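Local coordinates for protein circadian oscillation regulator (Nostoc sp., PDB 1R5Q) that probably stimulates the autophosphorylation of KaiC, as a dimeric component of the KaiABC oscillator that drives the circadian clock of cyanobacteria, at residues Q8-L11 with Q12-S16; E34-D37 with K38-A42; A46-P49 with V50-I54. One frame throughout, in Å; residues are numbered along the deposited sequence.

Contact 1 of 3, residues Q8-L11 with Q12-S16; sequences QILL and QQLKS
Leu10 and Leu14 sit one turn apart at the start of helix 8-24, a helix of the four-helix bundle of the KaiA C-terminal domain. Their side chains meet at an angle rather than lying alongside each other. CG of Leu10 is 3.7 Å from CD1 of Leu14, and CD1 of Leu10 is 3.8 Å from CG of Leu14. Leu10 places its CG anti to the backbone N (chi1 172°), which swings the branch forward along the helix and onto Leu14. Leu11 adds a looser touch, CD2 to CD1 of Leu14 at 4.4 Å. Leu14 is buried, and it also packs on Ile48 of the loop between helices 33-45 and 50-67 and on Phe39, Ala42 and Val43 of helix 33-45. With an alanine in place of Leu10, the branched end that meets CG and CD1 of Leu14 would be missing, and this would probably open a gap beside Leu14.

The backbone is held by helical bonds. N of Leu14 binds O of Leu10 at 2.8 Å, and N of Gln12 binds O of Gln8 at 3.0 Å. The bond from N of Gln13 to O of Ile9 is weak. Gln13 runs beside Ile9, pointing the same way, and its CG comes to 3.2 Å from that same carbonyl oxygen. Gln8 and Gln12 are exposed, their amide planes 36° apart. OE1 of Gln8 is 4.0 Å from OE1 of Gln12; both are acceptors and no bond joins them. Lys15 sends its NZ away from this turn to salt bridges with Glu59 and Glu63 of helix 50-67. Apolar packing therefore centres on the buried Leu14, with Leu10 and Leu11 beside it, while no side-chain bond holds the exposed Gln8 and Gln12 to each other.

Contact 2 of 3, residues E34-D37 with K38-A42; sequences EKID and KFINA
Ile36 and Ile40 lie side by side and point the same way, one helical turn apart. CG2 of Ile36 is 4.0 Å from CG1 of Ile40. The first torsion of Ile40 (chi1 -65°) sets CG1 beside its own backbone N, and from there CG1 comes up beyond the end of the Ile36 carbonyl, 3.0 Å from its O atom. That same oxygen takes the backbone N-H of Ile40 at 2.9 Å.

Glu34 and Lys38 pair differently. Their chains cross at a slant. The bent Glu34 chain brings OE1 to 3.5 Å from CG of Lys38, so the carboxylate rests against the aliphatic part of the lysine. The Lys38 chain then kinks at chi3 and carries NZ off, 5.7 Å from OE1 of Glu34. The opposite charges are near each other but not in contact.

These residues belong to helix 33-45 of the four-helix bundle, and the two pairs mark its inner and outer sides. Ile36 packs on Ile21 of helix 8-24 and Ile88 of helix 82-100. Ile40 reaches Ile88 and His91. Phe39 directs its ring away from this turn to meet Tyr18, the ring planes at about 50°.

Asp37 forms a salt bridge through OD2 with Lys33, one turn back. N of Asn41 bonds to O of Asp37 at 3.1 Å. N of Phe39 bonds to O of Lys35, also at 3.1 Å.

Contact 3 of 3, residues A46-P49 with V50-I54; sequences ANIP and VPEII
Pro49 and Glu52 are joined by the one backbone hydrogen bond between residues 46-49 and 50-54. N of Glu52 donates to O of Pro49 at 3.1 Å. The bond is bent, 139° at the hydrogen, and the donor stands above the carbonyl plane, off the lone pairs. Within the helix, O of Val50 takes N of Ile54 at 3.0 Å, and a weak bond from N of Ile53.

This is the N-terminal start of helix 50-67, with Pro49 at the N-cap. Asn47, two residues earlier, ends the previous helix in a Schellman motif with positive phi, so the short link 46-49 turns the chain from one bundle helix into the next. Pro51 is in the first turn of the helix, where its lack of an N-H costs no helical bond.

Apolar contacts fill in round the cap. CB of Pro49 lies 3.7 Å from CD of Pro51. Ile48 is buried and crosses Glu52 at about a right angle, its CG2 being 3.8 Å from CB of Glu52. The same CG2 reaches CG1 of Ile53 at 4.2 Å. Ile53 also packs on Leu92 of helix 82-100.

Glu52 runs alongside the Pro49 ring, pointing the same way. With chi1 at -66°, its CG comes to 3.9 Å from CD of Pro49. Glu52 is in the first turn, where its negative charge would probably be favoured by the helix N-terminus.

Overall arrangement
The three contacts follow in series along the chain. Contact 1 is in helix 8-24, contact 2 in helix 33-45, and contact 3 in the loop after that helix and the start of helix 50-67. Their centres are about 12 to 14 Å apart. Contact 1 touches both of the others. Leu14 reaches both, while Leu10 meets Ala46 and Leu11 meets Glu52 of contact 3. Contacts 2 and 3 are close in sequence but do not touch. All three lie in the KaiA C-terminal domain, which mediates KaiC binding and homodimerization. They lie on three of its four helices, and side chains of contact 1 reach the other two.

Contact 1 of 3, residues Q8-L11 with Q12-S16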
# COMPACT_ATOMS: atom_id res chain seq x y z
N GLN A 8 6.03 -11.57 9.22
CA GLN A 8 4.60 -11.50 8.98
C GLN A 8 3.88 -10.53 9.91
O GLN A 8 2.83 -10.00 9.55
CB GLN A 8 3.97 -12.89 9.09
CG GLN A 8 4.30 -13.80 7.91
CD GLN A 8 4.06 -13.12 6.56
OE1 GLN A 8 3.06 -12.40 6.37
NE2 GLN A 8 4.96 -13.36 5.61
N ILE A 9 4.43 -10.29 11.10
CA ILE A 9 3.79 -9.35 12.02
C ILE A 9 3.66 -7.97 11.35
O ILE A 9 2.58 -7.37 11.34
CB ILE A 9 4.58 -9.20 13.36
CG1 ILE A 9 4.41 -10.48 14.19
CG2 ILE A 9 4.06 -7.99 14.15
CD1 ILE A 9 5.00 -10.38 15.59
N LEU A 10 4.75 -7.49 10.77
CA LEU A 10 4.73 -6.19 10.11
C LEU A 10 4.01 -6.23 8.77
O LEU A 10 3.24 -5.32 8.45
CB LEU A 10 6.15 -5.66 9.92
CG LEU A 10 6.24 -4.40 9.06
CD1 LEU A 10 5.44 -3.26 9.69
CD2 LEU A 10 7.71 -4.02 8.90
N LEU A 11 4.27 -7.27 7.97
CA LEU A 11 3.64 -7.37 6.66
C LEU A 11 2.11 -7.40 6.74
O LEU A 11 1.44 -6.95 5.81
CB LEU A 11 4.15 -8.60 5.90
CG LEU A 11 5.63 -8.61 5.47
CD1 LEU A 11 5.92 -9.84 4.58
CD2 LEU A 11 5.95 -7.33 4.69
N GLN A 12 1.57 -7.93 7.84
CA GLN A 12 0.11 -7.98 8.00
C GLN A 12 -0.41 -6.61 8.41
O GLN A 12 -1.49 -6.18 7.98
CB GLN A 12 -0.31 -9.04 9.03
CG GLN A 12 -0.35 -10.46 8.46
CD GLN A 12 -1.18 -10.57 7.18
OE1 GLN A 12 -0.68 -10.97 6.12
NE2 GLN A 12 -2.46 -10.21 7.27
N GLN A 13 0.36 -5.91 9.24
CA GLN A 13 -0.02 -4.56 9.65
C GLN A 13 -0.01 -3.65 8.41
O GLN A 13 -0.91 -2.83 8.21
CB GLN A 13 0.96 -4.02 10.71
CG GLN A 13 0.87 -4.74 12.07
CD GLN A 13 1.87 -4.21 13.11
OE1 GLN A 13 1.82 -4.60 14.28
NE2 GLN A 13 2.79 -3.35 12.67
N LEU A 14 1.03 -3.79 7.57
CA LEU A 14 1.13 -2.98 6.36
C LEU A 14 -0.04 -3.26 5.42
O LEU A 14 -0.58 -2.34 4.82
CB LEU A 14 2.46 -3.26 5.65
CG LEU A 14 3.65 -2.70 6.43
CD1 LEU A 14 4.95 -3.17 5.79
CD2 LEU A 14 3.56 -1.19 6.47
N LYS A 15 -0.41 -4.53 5.28
CA LYS A 15 -1.54 -4.88 4.44
C LYS A 15 -2.81 -4.19 5.00
O LYS A 15 -3.61 -3.61 4.26
CB LYS A 15 -1.71 -6.40 4.40
CG LYS A 15 -2.94 -6.88 3.65
CD LYS A 15 -2.81 -8.34 3.22
CE LYS A 15 -4.08 -8.85 2.55
NZ LYS A 15 -3.91 -10.22 1.98
N SER A 16 -2.96 -4.25 6.32
CA SER A 16 -4.11 -3.62 6.96
C SER A 16 -4.11 -2.13 6.66
O SER A 16 -5.15 -1.56 6.33
CB SER A 16 -4.07 -3.86 8.48
OG SER A 16 -4.90 -2.91 9.14

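Contact 2 of 3, residues E34-D37 with K38-A42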
# COMPACT_ATOMS: atom_id res chain seq x y z
N GLU A 34 -1.98 11.66 5.33
CA GLU A 34 -1.22 11.13 6.46
C GLU A 34 -1.15 9.62 6.46
O GLU A 34 -0.16 9.04 6.88
CB GLU A 34 -1.84 11.62 7.78
CG GLU A 34 -0.96 12.64 8.49
CD GLU A 34 0.43 12.10 8.79
OE1 GLU A 34 0.53 11.19 9.65
OE2 GLU A 34 1.41 12.56 8.16
N LYS A 35 -2.22 8.97 6.01
CA LYS A 35 -2.22 7.51 5.97
C LYS A 35 -1.15 7.05 4.97
O LYS A 35 -0.42 6.10 5.23
CB LYS A 35 -3.57 6.97 5.51
CG LYS A 35 -4.68 7.06 6.54
CD LYS A 35 -5.99 6.48 5.98
CE LYS A 35 -7.14 6.64 6.97
NZ LYS A 35 -8.45 6.27 6.38
N ILE A 36 -1.08 7.74 3.84
CA ILE A 36 -0.12 7.40 2.80
C ILE A 36 1.30 7.72 3.24
O ILE A 36 2.21 6.94 3.02
CB ILE A 36 -0.43 8.15 1.47
CG1 ILE A 36 -1.68 7.55 0.81
CG2 ILE A 36 0.75 8.05 0.52
CD1 ILE A 36 -2.16 8.34 -0.40
N ASP A 37 1.48 8.88 3.86
CA ASP A 37 2.80 9.28 4.31
C ASP A 37 3.34 8.29 5.34
O ASP A 37 4.52 7.94 5.30
CB ASP A 37 2.77 10.70 4.89
CG ASP A 37 2.74 11.77 3.80
OD1 ASP A 37 3.40 11.59 2.75
OD2 ASP A 37 2.08 12.82 4.01
N LYS A 38 2.48 7.82 6.22
CA LYS A 38 2.89 6.87 7.26
C LYS A 38 3.22 5.49 6.69
O LYS A 38 4.17 4.85 7.13
CB LYS A 38 1.79 6.73 8.32
CG LYS A 38 1.63 7.95 9.20
CD LYS A 38 0.62 7.68 10.34
CE LYS A 38 1.04 6.48 11.20
NZ LYS A 38 0.10 6.24 12.35
N PHE A 39 2.41 5.04 5.72
CA PHE A 39 2.62 3.76 5.06
C PHE A 39 3.97 3.81 4.32
O PHE A 39 4.76 2.87 4.38
CB PHE A 39 1.48 3.48 4.04
CG PHE A 39 1.69 2.21 3.22
CD1 PHE A 39 1.36 0.96 3.75
CD2 PHE A 39 2.25 2.26 1.95
CE1 PHE A 39 1.59 -0.20 3.04
CE2 PHE A 39 2.48 1.09 1.22
CZ PHE A 39 2.15 -0.13 1.76
N ILE A 40 4.21 4.91 3.63
CA ILE A 40 5.45 5.06 2.88
C ILE A 40 6.69 5.00 3.81
O ILE A 40 7.65 4.31 3.53
CB ILE A 40 5.46 6.39 2.09
CG1 ILE A 40 4.36 6.33 1.01
CG2 ILE A 40 6.83 6.65 1.47
CD1 ILE A 40 4.41 5.09 0.09
N ASN A 41 6.62 5.73 4.91
CA ASN A 41 7.74 5.76 5.84
C ASN A 41 8.03 4.37 6.43
O ASN A 41 9.18 4.00 6.65
CB ASN A 41 7.45 6.79 6.94
CG ASN A 41 8.65 7.05 7.84
OD1 ASN A 41 8.71 6.57 8.97
ND2 ASN A 41 9.62 7.83 7.34
N ALA A 42 6.98 3.58 6.64
CA ALA A 42 7.15 2.24 7.19
C ALA A 42 7.79 1.27 6.21
O ALA A 42 8.66 0.50 6.60
CB ALA A 42 5.80 1.69 7.69

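Contact 3 of 3, residues A46-P49 with V50-I54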
# COMPACT_ATOMS: atom_id res chain seq x y z
N ALA A 46 11.55 -0.29 6.68
CA ALA A 46 11.75 -1.74 6.75
C ALA A 46 12.40 -2.38 5.51
O ALA A 46 12.54 -3.60 5.45
CB ALA A 46 10.42 -2.45 7.05
N ASN A 47 12.78 -1.56 4.53
CA ASN A 47 13.45 -2.02 3.31
C ASN A 47 12.63 -3.04 2.55
O ASN A 47 13.16 -3.95 1.92
CB ASN A 47 14.80 -2.65 3.65
CG ASN A 47 15.74 -2.71 2.45
OD1 ASN A 47 16.58 -3.61 2.33
ND2 ASN A 47 15.59 -1.76 1.57
N ILE A 48 11.31 -2.90 2.61
CA ILE A 48 10.42 -3.83 1.93
C ILE A 48 10.52 -3.63 0.42
O ILE A 48 10.43 -2.51 -0.05
CB ILE A 48 8.98 -3.59 2.40
CG1 ILE A 48 8.86 -4.06 3.86
CG2 ILE A 48 8.00 -4.34 1.47
CD1 ILE A 48 7.84 -3.31 4.62
N PRO A 49 10.74 -4.71 -0.34
CA PRO A 49 10.86 -4.67 -1.79
C PRO A 49 9.52 -4.28 -2.43
O PRO A 49 8.45 -4.62 -1.93
CB PRO A 49 11.24 -6.11 -2.17
CG PRO A 49 11.77 -6.71 -0.90
CD PRO A 49 10.89 -6.09 0.16
N VAL A 50 9.58 -3.58 -3.55
CA VAL A 50 8.37 -3.16 -4.24
C VAL A 50 7.47 -4.34 -4.62
O VAL A 50 6.26 -4.25 -4.48
CB VAL A 50 8.72 -2.29 -5.48
CG1 VAL A 50 7.48 -2.07 -6.35
CG2 VAL A 50 9.27 -0.95 -5.01
N PRO A 51 8.04 -5.47 -5.08
CA PRO A 51 7.15 -6.59 -5.44
C PRO A 51 6.21 -7.03 -4.32
O PRO A 51 5.11 -7.52 -4.58
CB PRO A 51 8.12 -7.71 -5.83
CG PRO A 51 9.29 -6.92 -6.42
CD PRO A 51 9.45 -5.77 -5.42
N GLU A 52 6.64 -6.84 -3.08
CA GLU A 52 5.83 -7.21 -1.93
C GLU A 52 4.67 -6.24 -1.78
O GLU A 52 3.58 -6.64 -1.40
CB GLU A 52 6.66 -7.19 -0.64
CG GLU A 52 7.74 -8.25 -0.61
CD GLU A 52 7.63 -9.13 0.63
OE1 GLU A 52 8.58 -9.12 1.46
OE2 GLU A 52 6.58 -9.81 0.77
N ILE A 53 4.91 -4.97 -2.08
CA ILE A 53 3.86 -3.98 -1.99
C ILE A 53 2.84 -4.26 -3.07
O ILE A 53 1.63 -4.13 -2.86
CB ILE A 53 4.40 -2.55 -2.18
CG1 ILE A 53 5.37 -2.21 -1.05
CG2 ILE A 53 3.24 -1.54 -2.19
CD1 ILE A 53 6.11 -0.89 -1.25
N ILE A 54 3.33 -4.67 -4.24
CA ILE A 54 2.44 -4.95 -5.34
C ILE A 54 1.60 -6.16 -5.02
O ILE A 54 0.43 -6.23 -5.41
CB ILE A 54 3.23 -5.17 -6.66
CG1 ILE A 54 3.88 -3.85 -7.10
CG2 ILE A 54 2.29 -5.69 -7.75
CD1 ILE A 54 4.58 -3.92 -8.44